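Local coordinates for galactose mutarotase-like protein (Clostridium acetobutylicum, PDB 3OS7) that probably binds carbohydrate and may interconvert the alpha and beta anomers of an aldose, at residues 206-211 / 248-253; 285-290 / 301-306; 259-264 / 276-281; 78-83 / 179-184. One frame throughout, in Å; residues are numbered along the deposited sequence. Where two conformers were deposited one is given.

Contact 1 (206-211 / 248-253); sequences SIDKFW and LFSLKD
I207 faces L251 and F210 faces F249 as antiparallel non-hydrogen-bonded pairs, but the register slips by one residue between them, so strand 207-211 carries a beta bulge against strand 248-251. At the bulge D208 and K209 share one partner, S250: D208 N donates to S250 O (2.8 Å) and S250 N donates to K209 O (2.9 Å). S250 OG, set between the backbone N and the carbonyl carbon (chi1 48°), accepts hydrogen bonds from K209 N at 3.1 Å and from W211 NE1, also at 3.1 Å. The indole bond is almost straight (175° at the hydrogen) and lies in the ring plane. On the face bearing F210 and F249, I207 CG2 sits over the F249 ring, 3.8 Å from its centroid, while F210 CD1 comes to 3.7 Å from F249 CE1 with the ring planes oblique. W211 CB packs against a methyl of L248 on the opposite face. Ahead of the bulge, S206 OG donates to K252 O (3.0 Å) and accepts a hydrogen bond from G263 N of strand 263-268. The S250 hydroxyl, also near a water, gives the bulge amide of K209 an acceptor and probably helps fix the indole's rotation.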
# COMPACT_ATOMS: atom_id res chain seq x y z
N SER A 206 -6.05 -3.70 -13.21
CA SER A 206 -5.66 -3.27 -14.57
C SER A 206 -4.26 -3.80 -14.92
O SER A 206 -3.31 -3.04 -15.04
CB SER A 206 -5.74 -1.74 -14.69
OG SER A 206 -4.91 -1.08 -13.75
N ILE A 207 -4.15 -5.12 -15.05
CA ILE A 207 -2.89 -5.78 -15.26
C ILE A 207 -2.46 -5.69 -16.71
O ILE A 207 -3.29 -5.66 -17.61
CB ILE A 207 -2.92 -7.25 -14.81
CG1 ILE A 207 -3.97 -8.07 -15.58
CG2 ILE A 207 -3.15 -7.33 -13.29
CD1 ILE A 207 -3.90 -9.62 -15.36
N ASP A 208 -1.14 -5.65 -16.90
CA ASP A 208 -0.50 -5.69 -18.20
C ASP A 208 0.07 -7.10 -18.39
O ASP A 208 -0.56 -7.92 -19.05
CB ASP A 208 0.60 -4.61 -18.24
CG ASP A 208 1.24 -4.46 -19.61
OD1 ASP A 208 0.81 -5.14 -20.57
OD2 ASP A 208 2.15 -3.61 -19.72
N LYS A 209 1.20 -7.41 -17.75
CA LYS A 209 1.81 -8.73 -17.85
C LYS A 209 1.96 -9.36 -16.47
O LYS A 209 2.05 -8.67 -15.45
CB LYS A 209 3.19 -8.66 -18.55
CG LYS A 209 3.12 -8.12 -19.98
CD LYS A 209 4.39 -8.33 -20.72
CE LYS A 209 5.39 -7.25 -20.41
NZ LYS A 209 6.73 -7.53 -21.00
N PHE A 210 1.96 -10.69 -16.47
CA PHE A 210 2.33 -11.49 -15.31
C PHE A 210 3.86 -11.70 -15.29
O PHE A 210 4.46 -11.96 -16.34
CB PHE A 210 1.61 -12.82 -15.43
CG PHE A 210 2.00 -13.82 -14.39
CD1 PHE A 210 1.61 -13.65 -13.09
CD2 PHE A 210 2.76 -14.94 -14.73
CE1 PHE A 210 1.94 -14.55 -12.12
CE2 PHE A 210 3.12 -15.87 -13.75
CZ PHE A 210 2.69 -15.66 -12.43
N TRP A 211 4.46 -11.65 -14.11
CA TRP A 211 5.92 -11.81 -13.93
C TRP A 211 6.17 -13.03 -13.06
O TRP A 211 5.71 -13.09 -11.90
CB TRP A 211 6.53 -10.54 -13.33
CG TRP A 211 6.40 -9.40 -14.27
CD1 TRP A 211 5.27 -8.64 -14.50
CD2 TRP A 211 7.40 -8.90 -15.15
NE1 TRP A 211 5.52 -7.70 -15.46
CE2 TRP A 211 6.82 -7.83 -15.89
CE3 TRP A 211 8.74 -9.24 -15.40
CZ2 TRP A 211 7.51 -7.11 -16.83
CZ3 TRP A 211 9.46 -8.49 -16.36
CH2 TRP A 211 8.83 -7.45 -17.06
N LEU A 248 2.54 -11.51 -9.05
CA LEU A 248 3.13 -10.22 -9.40
C LEU A 248 2.73 -9.83 -10.83
O LEU A 248 2.98 -10.61 -11.77
CB LEU A 248 4.64 -10.33 -9.30
CG LEU A 248 5.46 -9.16 -9.80
CD1 LEU A 248 5.18 -7.85 -9.02
CD2 LEU A 248 6.96 -9.54 -9.79
N PHE A 249 2.16 -8.64 -10.98
CA PHE A 249 1.81 -8.10 -12.30
C PHE A 249 2.43 -6.75 -12.53
O PHE A 249 2.63 -5.98 -11.58
CB PHE A 249 0.29 -7.93 -12.39
CG PHE A 249 -0.47 -9.23 -12.31
CD1 PHE A 249 -0.56 -10.09 -13.42
CD2 PHE A 249 -1.06 -9.61 -11.13
CE1 PHE A 249 -1.26 -11.29 -13.34
CE2 PHE A 249 -1.76 -10.79 -11.05
CZ PHE A 249 -1.86 -11.64 -12.16
N SER A 250 2.70 -6.41 -13.78
CA SER A 250 2.80 -5.00 -14.15
C SER A 250 1.41 -4.42 -14.37
O SER A 250 0.46 -5.14 -14.63
CB SER A 250 3.70 -4.80 -15.37
OG SER A 250 3.37 -5.70 -16.40
N LEU A 251 1.31 -3.09 -14.31
CA LEU A 251 0.05 -2.39 -14.45
C LEU A 251 0.00 -1.59 -15.74
O LEU A 251 1.03 -1.15 -16.25
CB LEU A 251 -0.13 -1.41 -13.30
CG LEU A 251 -0.33 -2.05 -11.91
CD1 LEU A 251 -0.39 -0.97 -10.84
CD2 LEU A 251 -1.59 -2.91 -11.90
N LYS A 252 -1.20 -1.37 -16.22
CA LYS A 252 -1.43 -0.45 -17.34
C LYS A 252 -2.72 0.30 -17.07
O LYS A 252 -3.47 -0.04 -16.14
CB LYS A 252 -1.51 -1.21 -18.66
CG LYS A 252 -2.64 -2.22 -18.72
CD LYS A 252 -2.80 -2.88 -20.11
CE LYS A 252 -4.13 -3.61 -20.18
NZ LYS A 252 -4.21 -4.48 -21.38
N ASP A 253 -2.96 1.36 -17.85
CA ASP A 253 -4.28 1.99 -17.89
C ASP A 253 -5.26 1.20 -18.75
O ASP A 253 -4.89 0.58 -19.76
CB ASP A 253 -4.24 3.42 -18.46
CG ASP A 253 -3.35 4.38 -17.68
OD1 ASP A 253 -2.84 4.08 -16.57
OD2 ASP A 253 -3.14 5.48 -18.23
O HOH W 1 -3.01 -7.21 -20.11
O HOH W 2 4.45 -4.90 -18.56
O HOH W 3 2.28 -1.21 -18.76
O HOH W 4 4.19 -13.82 -9.70

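Contact 2 (285-290 / 301-306); sequences YLVIWN and EPQTSI
I306 covers one face of the Y285 ring: its CB stands 3.7 Å above the plane, over the centre, and its CG1 lies 3.8 Å from Y285 CE2. The I306 amide belongs to the same cover, N approaching Y285 CD1 to 3.3 Å over that face. W211, from outside the two segments, meets the Y285 ring edge-to-face. The E301 carboxylate and the W289 indole are strongly turned against each other, their planes 78° apart, and the closest approach is E301 OE2 to W289 CB at 3.7 Å. A third flat group, the amide of Q303, is held by its own segment: NE2 donates to S305 O (2.9 Å), which lies near the amide plane, and OE1 is left beside V287 CG2 at 3.6 Å. Reciprocal backbone bonds link Y285 with Q303 and V287 with E301, and these antiparallel hydrogen-bonded pairs put all four side chains on one face of the sheet. E301 has CG anti to its carbonyl carbon (chi1 -47°), and the chain is extended beyond it. Its OE1 lies 3.8 Å from V287 CG1. The phenol OH of Y285 reaches V318 O, and a tartrate, probably from the crystallisation liquor, lies close to the W289 side chain. Strands 285-289 and 297-303 form an antiparallel beta hairpin, flanked by strand 246-256 on the side of 285-289, through L286 to F249, and by strand 178-189 on the side of 297-303, through P302 to Y184.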
# COMPACT_ATOMS: atom_id res chain seq x y z
N TYR A 285 3.75 -1.65 -10.83
CA TYR A 285 3.65 -3.07 -10.54
C TYR A 285 2.70 -3.26 -9.37
O TYR A 285 2.35 -2.31 -8.67
CB TYR A 285 5.02 -3.70 -10.19
CG TYR A 285 5.90 -3.88 -11.38
CD1 TYR A 285 6.72 -2.82 -11.84
CD2 TYR A 285 5.92 -5.07 -12.09
CE1 TYR A 285 7.51 -2.98 -12.98
CE2 TYR A 285 6.73 -5.24 -13.21
CZ TYR A 285 7.52 -4.20 -13.65
OH TYR A 285 8.32 -4.37 -14.78
N LEU A 286 2.24 -4.50 -9.19
CA LEU A 286 1.31 -4.80 -8.12
C LEU A 286 1.42 -6.26 -7.76
O LEU A 286 1.56 -7.12 -8.65
CB LEU A 286 -0.10 -4.46 -8.57
CG LEU A 286 -1.24 -4.73 -7.59
CD1 LEU A 286 -2.32 -3.70 -7.80
CD2 LEU A 286 -1.81 -6.14 -7.74
N VAL A 287 1.39 -6.51 -6.45
CA VAL A 287 1.35 -7.85 -5.90
C VAL A 287 -0.03 -8.04 -5.31
O VAL A 287 -0.56 -7.15 -4.64
CB VAL A 287 2.44 -8.10 -4.84
CG1 VAL A 287 2.16 -9.40 -4.05
CG2 VAL A 287 3.82 -8.09 -5.50
N ILE A 288 -0.67 -9.16 -5.64
CA ILE A 288 -1.90 -9.54 -4.99
C ILE A 288 -1.57 -10.80 -4.18
O ILE A 288 -0.98 -11.74 -4.69
CB ILE A 288 -3.09 -9.76 -5.95
CG1 ILE A 288 -4.32 -10.24 -5.16
CG2 ILE A 288 -2.73 -10.70 -7.15
CD1 ILE A 288 -5.60 -10.24 -5.91
N TRP A 289 -1.95 -10.78 -2.91
CA TRP A 289 -1.67 -11.87 -1.99
C TRP A 289 -2.85 -11.96 -1.04
O TRP A 289 -3.16 -10.98 -0.37
CB TRP A 289 -0.39 -11.59 -1.22
CG TRP A 289 -0.11 -12.54 -0.08
CD1 TRP A 289 0.33 -13.82 -0.18
CD2 TRP A 289 -0.24 -12.25 1.33
NE1 TRP A 289 0.49 -14.36 1.09
CE2 TRP A 289 0.15 -13.41 2.02
CE3 TRP A 289 -0.67 -11.13 2.07
CZ2 TRP A 289 0.14 -13.49 3.43
CZ3 TRP A 289 -0.68 -11.21 3.45
CH2 TRP A 289 -0.29 -12.38 4.11
N ASN A 290 -3.52 -13.11 -0.99
CA ASN A 290 -4.73 -13.23 -0.17
C ASN A 290 -4.56 -14.09 1.10
O ASN A 290 -5.57 -14.48 1.66
CB ASN A 290 -5.90 -13.75 -1.00
CG ASN A 290 -5.69 -15.19 -1.47
OD1 ASN A 290 -4.62 -15.77 -1.25
ND2 ASN A 290 -6.71 -15.76 -2.14
N GLU A 301 -1.34 -4.70 -3.57
CA GLU A 301 -0.09 -4.06 -3.17
C GLU A 301 0.59 -3.33 -4.35
O GLU A 301 1.39 -3.91 -5.05
CB GLU A 301 0.84 -5.11 -2.58
CG GLU A 301 0.18 -6.06 -1.53
CD GLU A 301 1.16 -7.13 -1.00
OE1 GLU A 301 2.38 -6.95 -1.15
OE2 GLU A 301 0.71 -8.16 -0.46
N PRO A 302 0.28 -2.04 -4.52
CA PRO A 302 0.92 -1.27 -5.57
C PRO A 302 2.38 -1.03 -5.26
O PRO A 302 2.74 -0.90 -4.09
CB PRO A 302 0.14 0.03 -5.58
CG PRO A 302 -0.41 0.17 -4.23
CD PRO A 302 -0.70 -1.22 -3.75
N GLN A 303 3.19 -0.96 -6.31
CA GLN A 303 4.64 -0.73 -6.19
C GLN A 303 5.13 0.14 -7.33
O GLN A 303 4.63 0.02 -8.44
CB GLN A 303 5.44 -2.06 -6.22
CG GLN A 303 4.93 -3.14 -5.32
CD GLN A 303 5.81 -4.39 -5.24
OE1 GLN A 303 5.65 -5.19 -4.33
NE2 GLN A 303 6.74 -4.55 -6.17
N THR A 304 6.12 0.99 -7.06
CA THR A 304 6.75 1.78 -8.12
C THR A 304 7.62 0.96 -9.07
O THR A 304 7.91 1.39 -10.18
CB THR A 304 7.62 2.91 -7.53
OG1 THR A 304 8.63 2.34 -6.66
CG2 THR A 304 6.73 3.87 -6.76
N SER A 305 8.04 -0.20 -8.62
CA SER A 305 8.97 -1.00 -9.37
C SER A 305 8.71 -2.47 -9.11
O SER A 305 7.99 -2.85 -8.18
CB SER A 305 10.41 -0.64 -9.01
OG SER A 305 10.80 -1.05 -7.71
N ILE A 306 9.34 -3.29 -9.94
CA ILE A 306 9.27 -4.71 -9.81
C ILE A 306 9.92 -5.16 -8.49
O ILE A 306 10.77 -4.46 -7.91
CB ILE A 306 9.91 -5.40 -11.05
CG1 ILE A 306 9.47 -6.85 -11.15
CG2 ILE A 306 11.46 -5.28 -11.05
CD1 ILE A 306 9.87 -7.47 -12.48

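Contact 3 (259-264 / 276-281); sequences KTFRGA and VYEMSS
E278, packed beside F261, has its OE2 gripped by two waters, and both donate to it. One, at 2.7 Å from E278 OE2, also accepts a hydrogen bond from R262 N; the other, at 3.1 Å from E278 OE2, also donates to T260 O, so the carboxylate is joined to the opposing backbone through solvent. Its OE1 meets Y337 OH outside the two segments. F261 has CG anti to the backbone N (chi1 176°), and its ring reaches V276 CG1 with CE1 at 3.6 Å and E278 CB with the same atom at 3.7 Å. The backbones are joined by M279 N to R262 O and by a reciprocal pair between A264 and Y277, whose Y277 N to A264 O bond is 2.8 Å. G263 presents its CA to Y277 O at 3.3 Å and to the selenium of selenomethionine M279 at 3.7 Å. R262 lays CB 3.5 Å from M279 O and sends its guanidinium to D253, in a salt bridge through NE, and to Y283 O. Segment 259-264 belongs first to the strand paired with 246-256 and then to the one forming an antiparallel beta hairpin with 273-279, part of the antiparallel beta-sandwich typical of galactose mutarotase relatives.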
# COMPACT_ATOMS: atom_id res chain seq x y z
N LYS A 259 -13.12 7.18 -19.54
CA LYS A 259 -12.08 7.77 -18.76
C LYS A 259 -10.99 6.70 -18.55
O LYS A 259 -11.33 5.52 -18.43
CB LYS A 259 -12.73 8.14 -17.42
CG LYS A 259 -12.01 9.09 -16.61
CD LYS A 259 -12.69 9.26 -15.28
CE LYS A 259 -12.13 10.46 -14.55
NZ LYS A 259 -10.65 10.55 -14.61
N THR A 260 -9.73 7.08 -18.50
CA THR A 260 -8.70 6.08 -18.17
C THR A 260 -8.72 5.77 -16.66
O THR A 260 -9.00 6.63 -15.83
CB THR A 260 -7.30 6.45 -18.61
OG1 THR A 260 -6.90 7.66 -17.97
CG2 THR A 260 -7.22 6.60 -20.15
N PHE A 261 -8.38 4.54 -16.34
CA PHE A 261 -8.34 4.08 -14.96
C PHE A 261 -7.16 3.15 -14.82
O PHE A 261 -6.91 2.34 -15.71
CB PHE A 261 -9.60 3.32 -14.62
CG PHE A 261 -9.60 2.73 -13.23
CD1 PHE A 261 -9.91 3.51 -12.14
CD2 PHE A 261 -9.26 1.41 -13.03
CE1 PHE A 261 -9.87 2.97 -10.86
CE2 PHE A 261 -9.23 0.87 -11.76
CZ PHE A 261 -9.54 1.64 -10.68
N ARG A 262 -6.44 3.31 -13.71
CA ARG A 262 -5.42 2.38 -13.30
C ARG A 262 -5.69 2.01 -11.84
O ARG A 262 -5.96 2.87 -11.01
CB ARG A 262 -4.03 2.97 -13.46
CG ARG A 262 -2.87 2.06 -12.96
CD ARG A 262 -1.48 2.71 -13.03
NE ARG A 262 -1.16 2.92 -14.43
CZ ARG A 262 0.01 2.76 -15.01
NH1 ARG A 262 1.08 2.37 -14.36
NH2 ARG A 262 0.10 2.98 -16.32
N GLY A 263 -5.66 0.71 -11.56
CA GLY A 263 -5.83 0.25 -10.19
C GLY A 263 -6.66 -1.00 -10.11
O GLY A 263 -6.65 -1.82 -11.01
N ALA A 264 -7.36 -1.12 -8.99
CA ALA A 264 -8.13 -2.30 -8.68
C ALA A 264 -9.50 -1.94 -8.19
O ALA A 264 -9.77 -0.82 -7.77
CB ALA A 264 -7.36 -3.19 -7.63
N VAL A 276 -13.26 0.85 -4.81
CA VAL A 276 -12.30 1.22 -5.86
C VAL A 276 -10.99 1.71 -5.24
O VAL A 276 -10.99 2.56 -4.33
CB VAL A 276 -12.86 2.33 -6.78
CG1 VAL A 276 -11.85 2.67 -7.87
CG2 VAL A 276 -14.21 1.93 -7.39
N TYR A 277 -9.88 1.19 -5.76
CA TYR A 277 -8.53 1.56 -5.34
C TYR A 277 -7.80 2.05 -6.59
O TYR A 277 -7.23 1.26 -7.36
CB TYR A 277 -7.84 0.33 -4.75
CG TYR A 277 -6.49 0.52 -4.07
CD1 TYR A 277 -6.03 1.76 -3.66
CD2 TYR A 277 -5.67 -0.60 -3.81
CE1 TYR A 277 -4.81 1.88 -2.97
CE2 TYR A 277 -4.46 -0.47 -3.17
CZ TYR A 277 -4.03 0.76 -2.76
OH TYR A 277 -2.82 0.88 -2.08
N GLU A 278 -7.85 3.35 -6.81
CA GLU A 278 -7.26 3.99 -7.99
C GLU A 278 -5.82 4.41 -7.68
O GLU A 278 -5.53 4.98 -6.63
CB GLU A 278 -8.12 5.19 -8.40
CG GLU A 278 -7.71 5.85 -9.69
CD GLU A 278 -8.76 6.85 -10.22
OE1 GLU A 278 -9.81 7.11 -9.58
OE2 GLU A 278 -8.51 7.37 -11.34
N MSE A 279 -4.93 4.12 -8.60
CA MSE A 279 -3.51 4.34 -8.41
C MSE A 279 -2.98 5.22 -9.53
O MSE A 279 -3.30 5.01 -10.70
CB MSE A 279 -2.76 3.02 -8.46
CG MSE A 279 -3.28 1.99 -7.54
SE MSE A 279 -2.76 0.18 -8.05
CE MSE A 279 -3.97 -0.64 -6.83
N SER A 280 -2.12 6.17 -9.17
CA SER A 280 -1.47 7.03 -10.18
C SER A 280 -0.43 6.24 -10.98
O SER A 280 0.00 5.13 -10.58
CB SER A 280 -0.82 8.25 -9.52
OG SER A 280 0.33 7.90 -8.76
N SER A 281 -0.01 6.82 -12.10
CA SER A 281 0.94 6.20 -13.03
C SER A 281 2.30 5.91 -12.43
O SER A 281 3.09 5.16 -13.00
CB SER A 281 1.15 7.11 -14.25
OG SER A 281 -0.04 7.29 -14.97
O HOH W 5 -10.57 6.75 -13.62
O HOH W 6 -6.64 6.19 -12.88

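Contact 4 (78-83 / 179-184); sequences FPPNRI and PLSVGY
F78, P79 and P80 converge on S181 through carbon-to-oxygen contacts, with no hydrogen bond running between the segments. S181 O receives the edge of the F78 ring, CD1 lying in plane at 3.2 Å, and the CA of P79 at 3.5 Å with a nearly straight approach (165° at the hydrogen). P80 CD adds a contact to S181 O at 3.4 Å. This buried carbonyl has no hydrogen-bonding partner in the model, so what it meets from segment 78-83 is C-H groups, which may partly compensate. The peptide bond before P79 is cis, a turn of the backbone that accompanies the approach of both the F78 ring and P79 CA to a single oxygen.

The hydrogen bonds of this region do not cross between the segments. S181 OG, anti to the backbone N (chi1 178°), also packs on P80 CD at 3.3 Å but bonds to S305 OG, in the loop after strand 297-303. Within 78-83, N81 OD1 accepts from both R82 N and R82 NH1, and R82 NH2 forms a salt bridge with E101. Here the long strand 178-189 is interrupted, between its parts 179-180 and 183-184, and the loop from strand 76-77 to strand 82-90 fits against that break in the antiparallel beta fold of the mutarotase family.

Apolar contacts lie on the flanks. F78 CE1 lies 4.2 Å from L180 CD1, and the ring also meets F151 edge-to-face. P80 CG sits against the carbonyl carbon C of V182 at 3.6 Å, while P80 CB rests on G183 CA at 3.9 Å, backbone to ring with no side chain intervening.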
# COMPACT_ATOMS: atom_id res chain seq x y z
N PHE A 78 9.09 0.50 1.96
CA PHE A 78 10.31 1.12 1.44
C PHE A 78 11.48 0.22 1.80
O PHE A 78 12.01 0.32 2.91
CB PHE A 78 10.48 2.50 2.07
CG PHE A 78 11.71 3.29 1.58
CD1 PHE A 78 11.94 3.49 0.23
CD2 PHE A 78 12.57 3.89 2.49
CE1 PHE A 78 13.01 4.21 -0.21
CE2 PHE A 78 13.65 4.64 2.06
CZ PHE A 78 13.89 4.79 0.71
N PRO A 79 11.86 -0.71 0.91
CA PRO A 79 11.29 -0.99 -0.40
C PRO A 79 10.09 -1.93 -0.25
O PRO A 79 10.06 -2.70 0.71
CB PRO A 79 12.41 -1.73 -1.10
CG PRO A 79 13.07 -2.51 0.01
CD PRO A 79 12.97 -1.64 1.23
N PRO A 80 9.16 -1.92 -1.20
CA PRO A 80 8.13 -2.96 -1.21
C PRO A 80 8.73 -4.30 -1.59
O PRO A 80 9.48 -4.42 -2.54
CB PRO A 80 7.15 -2.48 -2.29
CG PRO A 80 7.98 -1.73 -3.23
CD PRO A 80 9.10 -1.10 -2.43
N ASN A 81 8.39 -5.33 -0.85
CA ASN A 81 8.78 -6.68 -1.17
C ASN A 81 10.29 -6.89 -1.07
O ASN A 81 10.99 -6.12 -0.36
CB ASN A 81 8.19 -7.07 -2.53
CG ASN A 81 7.79 -8.53 -2.59
OD1 ASN A 81 8.64 -9.41 -2.66
ND2 ASN A 81 6.49 -8.79 -2.52
N ARG A 82 10.81 -7.88 -1.80
CA ARG A 82 12.14 -8.45 -1.55
C ARG A 82 13.35 -7.82 -2.27
O ARG A 82 13.26 -7.38 -3.41
CB ARG A 82 12.10 -9.95 -1.86
CG ARG A 82 11.16 -10.70 -0.97
CD ARG A 82 10.75 -11.99 -1.64
NE ARG A 82 9.94 -12.77 -0.72
CZ ARG A 82 8.62 -12.71 -0.62
NH1 ARG A 82 7.91 -11.92 -1.42
NH2 ARG A 82 8.02 -13.46 0.28
N ILE A 83 14.47 -7.76 -1.55
CA ILE A 83 15.78 -7.52 -2.13
C ILE A 83 16.60 -8.78 -1.91
O ILE A 83 16.85 -9.18 -0.74
CB ILE A 83 16.53 -6.32 -1.51
CG1 ILE A 83 15.68 -5.03 -1.49
CG2 ILE A 83 17.92 -6.10 -2.19
CD1 ILE A 83 15.17 -4.58 -2.82
N PRO A 179 18.68 5.47 -3.69
CA PRO A 179 17.80 4.46 -4.30
C PRO A 179 16.37 4.63 -3.86
O PRO A 179 16.12 4.94 -2.69
CB PRO A 179 18.34 3.14 -3.72
CG PRO A 179 19.76 3.46 -3.32
CD PRO A 179 19.76 4.87 -2.89
N LEU A 180 15.41 4.36 -4.75
CA LEU A 180 14.02 4.59 -4.43
C LEU A 180 13.13 3.51 -5.03
O LEU A 180 13.13 3.28 -6.25
CB LEU A 180 13.57 5.93 -5.01
CG LEU A 180 12.10 6.31 -4.79
CD1 LEU A 180 11.85 6.73 -3.36
CD2 LEU A 180 11.76 7.43 -5.74
N SER A 181 12.35 2.88 -4.17
CA SER A 181 11.26 2.00 -4.57
C SER A 181 10.27 2.04 -3.41
O SER A 181 10.66 1.92 -2.26
CB SER A 181 11.79 0.62 -4.82
OG SER A 181 10.77 -0.28 -5.18
N VAL A 182 9.02 2.29 -3.72
CA VAL A 182 7.98 2.53 -2.73
C VAL A 182 6.77 1.67 -3.09
O VAL A 182 6.48 1.46 -4.27
CB VAL A 182 7.53 4.01 -2.75
CG1 VAL A 182 6.40 4.27 -1.69
CG2 VAL A 182 8.69 4.93 -2.50
N GLY A 183 6.00 1.28 -2.09
CA GLY A 183 4.73 0.62 -2.33
C GLY A 183 3.91 0.56 -1.06
O GLY A 183 4.26 1.19 -0.06
N TYR A 184 2.79 -0.16 -1.15
CA TYR A 184 1.93 -0.37 -0.02
C TYR A 184 1.51 -1.82 0.06
O TYR A 184 1.29 -2.47 -0.94
CB TYR A 184 0.68 0.45 -0.11
CG TYR A 184 0.84 1.88 0.31
CD1 TYR A 184 1.28 2.83 -0.57
CD2 TYR A 184 0.52 2.27 1.60
CE1 TYR A 184 1.43 4.13 -0.18
CE2 TYR A 184 0.67 3.55 2.01
CZ TYR A 184 1.10 4.50 1.12
OH TYR A 184 1.24 5.81 1.54

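Along the chain contact 4 closes first, followed by contacts 1, 3 and 2 in series. Spatially, contact 2 lies between its neighbours: its centre is about 9 Å from that of contact 1 and about 10 Å from that of contact 4, whereas the centres of contacts 3 and 4 stand about 20 Å apart. Strands run side by side as 201-213, 246-256, 285-289, 297-303 and 178-189, so contacts 1 and 2 share a seam, where F249 O meets L286 N, and contact 4 joins on through T304 N to V182 O. Contact 3 packs alongside, its M279 touching L251, L286 and P302. The four contacts thus join local hairpins and sequence-distant strands within the beta fold of this probable aldose 1-epimerase.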